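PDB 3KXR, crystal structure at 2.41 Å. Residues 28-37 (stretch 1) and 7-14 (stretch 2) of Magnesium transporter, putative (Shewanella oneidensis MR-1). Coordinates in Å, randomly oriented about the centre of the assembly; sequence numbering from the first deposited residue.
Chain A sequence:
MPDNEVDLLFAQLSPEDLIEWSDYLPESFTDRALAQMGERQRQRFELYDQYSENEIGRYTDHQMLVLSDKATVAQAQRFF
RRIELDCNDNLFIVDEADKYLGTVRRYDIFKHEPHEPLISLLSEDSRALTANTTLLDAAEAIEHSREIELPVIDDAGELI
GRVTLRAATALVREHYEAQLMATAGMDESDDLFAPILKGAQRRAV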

# COMPACT_ATOMS: atom_id res chain seq x y z
N SER A 28 4.19 0.31 18.04
CA SER A 28 5.12 0.50 16.93
C SER A 28 5.24 -0.77 16.08
O SER A 28 5.28 -0.72 14.84
CB SER A 28 6.51 0.96 17.42
OG SER A 28 7.24 -0.06 18.12
N PHE A 29 5.26 -1.90 16.75
CA PHE A 29 5.38 -3.18 16.07
C PHE A 29 4.08 -3.49 15.34
O PHE A 29 4.08 -3.94 14.19
CB PHE A 29 5.72 -4.26 17.11
CG PHE A 29 5.80 -5.62 16.55
CD1 PHE A 29 7.02 -6.21 16.28
CD2 PHE A 29 4.65 -6.34 16.28
CE1 PHE A 29 7.11 -7.49 15.74
CE2 PHE A 29 4.73 -7.63 15.71
CZ PHE A 29 5.97 -8.20 15.45
N THR A 30 2.95 -3.24 15.99
CA THR A 30 1.69 -3.50 15.37
C THR A 30 1.56 -2.66 14.10
O THR A 30 1.22 -3.19 13.04
CB THR A 30 0.52 -3.23 16.32
OG1 THR A 30 0.57 -4.21 17.38
CG2 THR A 30 -0.82 -3.34 15.57
N ASP A 31 1.89 -1.37 14.21
CA ASP A 31 1.81 -0.48 13.05
C ASP A 31 2.70 -0.89 11.90
O ASP A 31 2.30 -0.73 10.74
CB ASP A 31 2.15 0.96 13.46
CG ASP A 31 1.14 1.54 14.44
OD1 ASP A 31 0.02 0.99 14.54
OD2 ASP A 31 1.46 2.51 15.13
N ARG A 32 3.90 -1.39 12.17
CA ARG A 32 4.77 -1.79 11.06
C ARG A 32 4.17 -3.04 10.41
O ARG A 32 4.19 -3.19 9.20
CB ARG A 32 6.21 -2.03 11.52
CG ARG A 32 7.00 -0.72 11.81
CD ARG A 32 8.54 -0.95 12.05
NE ARG A 32 8.73 -2.21 12.80
CZ ARG A 32 8.88 -2.31 14.13
NH1 ARG A 32 8.86 -1.23 14.91
NH2 ARG A 32 9.04 -3.52 14.69
N ALA A 33 3.62 -3.93 11.24
CA ALA A 33 2.93 -5.15 10.75
C ALA A 33 1.74 -4.82 9.83
O ALA A 33 1.58 -5.41 8.74
CB ALA A 33 2.47 -6.00 11.91
N LEU A 34 0.93 -3.85 10.26
CA LEU A 34 -0.23 -3.42 9.52
C LEU A 34 0.16 -2.79 8.18
O LEU A 34 -0.46 -3.08 7.16
CB LEU A 34 -1.07 -2.44 10.35
CG LEU A 34 -1.87 -3.04 11.51
CD1 LEU A 34 -2.56 -1.88 12.24
CD2 LEU A 34 -2.86 -4.12 11.05
N ALA A 35 1.19 -1.95 8.20
CA ALA A 35 1.70 -1.32 6.99
C ALA A 35 2.23 -2.33 5.98
O ALA A 35 2.19 -2.10 4.78
CB ALA A 35 2.77 -0.34 7.33
N GLN A 36 2.69 -3.48 6.45
CA GLN A 36 3.29 -4.44 5.54
C GLN A 36 2.27 -5.42 5.00
O GLN A 36 2.54 -6.14 4.07
CB GLN A 36 4.45 -5.17 6.22
CG GLN A 36 5.77 -5.13 5.48
CD GLN A 36 6.98 -5.15 6.43
OE1 GLN A 36 7.01 -4.39 7.42
NE2 GLN A 36 7.98 -6.01 6.14
N MSE A 37 1.10 -5.45 5.59
CA MSE A 37 0.08 -6.41 5.20
C MSE A 37 -0.78 -5.89 4.07
O MSE A 37 -0.69 -4.73 3.70
CB MSE A 37 -0.83 -6.66 6.38
CG MSE A 37 -0.44 -7.81 7.24
SE MSE A 37 -1.38 -7.69 9.01
CE MSE A 37 -2.78 -6.34 8.65
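Stretch 2, residues 7-14: DLLFAQLS

Stretch 1 is helical from Ser 28, continuing a helix that begins earlier in the chain, and its backbone is held by i to i+4 hydrogen bonds such as Ala 33 N to Phe 29 O at 3.0 Å. Toward its C-terminal end the pattern tightens: Gln 36 N makes a weak bond to Arg 32 O at 3.1 Å and an i to i+3 bond to Ala 33 O at 3.2 Å.

Stretch 2 is less regular. An extended approach at Leu 8 gives way to a short 3-10 segment, Phe 10 to Gln 12, and Leu 13 is extended again. Gln 12 N bonds to Leu 9 O at 2.8 Å, and the Gln 12 side chain reinforces the turn, its NE2 donating to Leu 8 O at 3.0 Å. Ser 14 then occupies an N-cap position, where its short hydroxyl side chain caps a backbone N of the helix that follows.

Stretch 2 runs across the helix of stretch 1; its contacts begin near the C-terminal end, where Leu 8 meets Gln 36, and finish at Phe 29, where Leu 13 packs. The backbones come nearest at Ala 33 and Phe 10, whose CA atoms are 5.4 Å apart. Alanine suits this place because its small side chain lets an aromatic ring approach the helix backbone: Phe 10 CD1 lies 3.5 Å from Ala 33 CA and 3.6 Å from Ala 33 CB.

Phe 10 is the centre of the contact, its CA-to-CB bond pointing toward the helix. The long side chains of Arg 32 and Gln 36 reach outward from the helix and set polar groups beside its ring. Arg 32 NE lies 4.0 Å from Phe 10 CZ, which sits at the edge of the guanidinium. Gln 36 OE1, 3.3 Å from Phe 10 CD2, is hydrogen-bonded elsewhere in the structure, so it can lie against carbon without going unsatisfied. Phe 10 CE1 lies over one face of the Phe 29 ring, 4.0 Å from Phe 29 CE1; the two ring planes meet obliquely at 50°.

Phe 29, with chi1 t, starts sideways but brings its ring nearer stretch 2. Leu 13 CD1 lies at its edge, 3.9 Å from Phe 29 CE2, and Leu 9 CD2 is 4.3 Å from Phe 29 CE1. These branched, apolar leucines fill space around the buried ring. The more exposed Leu 8 instead places CD2 3.6 Å from Gln 36 NE2. No hydrogen bond joins the stretches; the contact, burying 421 Å² in all, rests largely on apolar packing.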

# COMPACT_ATOMS: atom_id res chain seq x y z
N ASP A 7 11.26 -15.31 3.16
CA ASP A 7 11.23 -15.80 4.57
C ASP A 7 10.92 -14.64 5.55
O ASP A 7 11.65 -14.46 6.52
CB ASP A 7 12.58 -16.48 4.90
N LEU A 8 9.82 -13.90 5.33
CA LEU A 8 9.58 -12.60 6.03
C LEU A 8 8.76 -12.76 7.30
O LEU A 8 7.98 -13.69 7.43
CB LEU A 8 8.89 -11.54 5.11
CG LEU A 8 9.73 -10.44 4.39
CD1 LEU A 8 9.96 -10.77 2.91
CD2 LEU A 8 9.09 -9.04 4.50
N LEU A 9 8.92 -11.80 8.21
CA LEU A 9 8.32 -11.84 9.55
C LEU A 9 6.85 -11.44 9.60
O LEU A 9 6.00 -12.16 10.14
CB LEU A 9 9.07 -10.89 10.51
CG LEU A 9 8.54 -10.75 11.95
CD1 LEU A 9 8.54 -12.10 12.62
CD2 LEU A 9 9.32 -9.74 12.80
N PHE A 10 6.57 -10.26 9.08
CA PHE A 10 5.22 -9.74 9.14
C PHE A 10 4.32 -10.57 8.21
O PHE A 10 3.14 -10.72 8.46
CB PHE A 10 5.20 -8.23 8.87
CG PHE A 10 6.15 -7.43 9.79
CD1 PHE A 10 5.77 -7.10 11.11
CD2 PHE A 10 7.43 -7.02 9.35
CE1 PHE A 10 6.65 -6.36 11.98
CE2 PHE A 10 8.32 -6.28 10.21
CZ PHE A 10 7.93 -5.96 11.52
N ALA A 11 4.91 -11.20 7.18
CA ALA A 11 4.19 -12.23 6.37
C ALA A 11 3.83 -13.53 7.17
O ALA A 11 3.06 -14.36 6.70
CB ALA A 11 5.01 -12.60 5.09
N GLN A 12 4.40 -13.68 8.37
CA GLN A 12 4.22 -14.86 9.19
C GLN A 12 3.21 -14.64 10.31
O GLN A 12 2.88 -15.58 11.03
CB GLN A 12 5.56 -15.27 9.81
CG GLN A 12 6.35 -16.29 9.07
CD GLN A 12 7.65 -16.56 9.77
OE1 GLN A 12 7.81 -17.56 10.48
NE2 GLN A 12 8.58 -15.64 9.60
N LEU A 13 2.73 -13.41 10.48
CA LEU A 13 1.77 -13.08 11.54
C LEU A 13 0.44 -12.63 10.97
O LEU A 13 0.39 -11.73 10.18
CB LEU A 13 2.30 -11.93 12.40
CG LEU A 13 3.27 -12.27 13.53
CD1 LEU A 13 3.50 -11.02 14.32
CD2 LEU A 13 2.75 -13.36 14.48
N SER A 14 -0.65 -13.24 11.40
CA SER A 14 -1.95 -12.81 10.92
C SER A 14 -2.43 -11.59 11.70
O SER A 14 -2.02 -11.34 12.84
CB SER A 14 -2.96 -13.95 11.04
OG SER A 14 -3.27 -14.23 12.39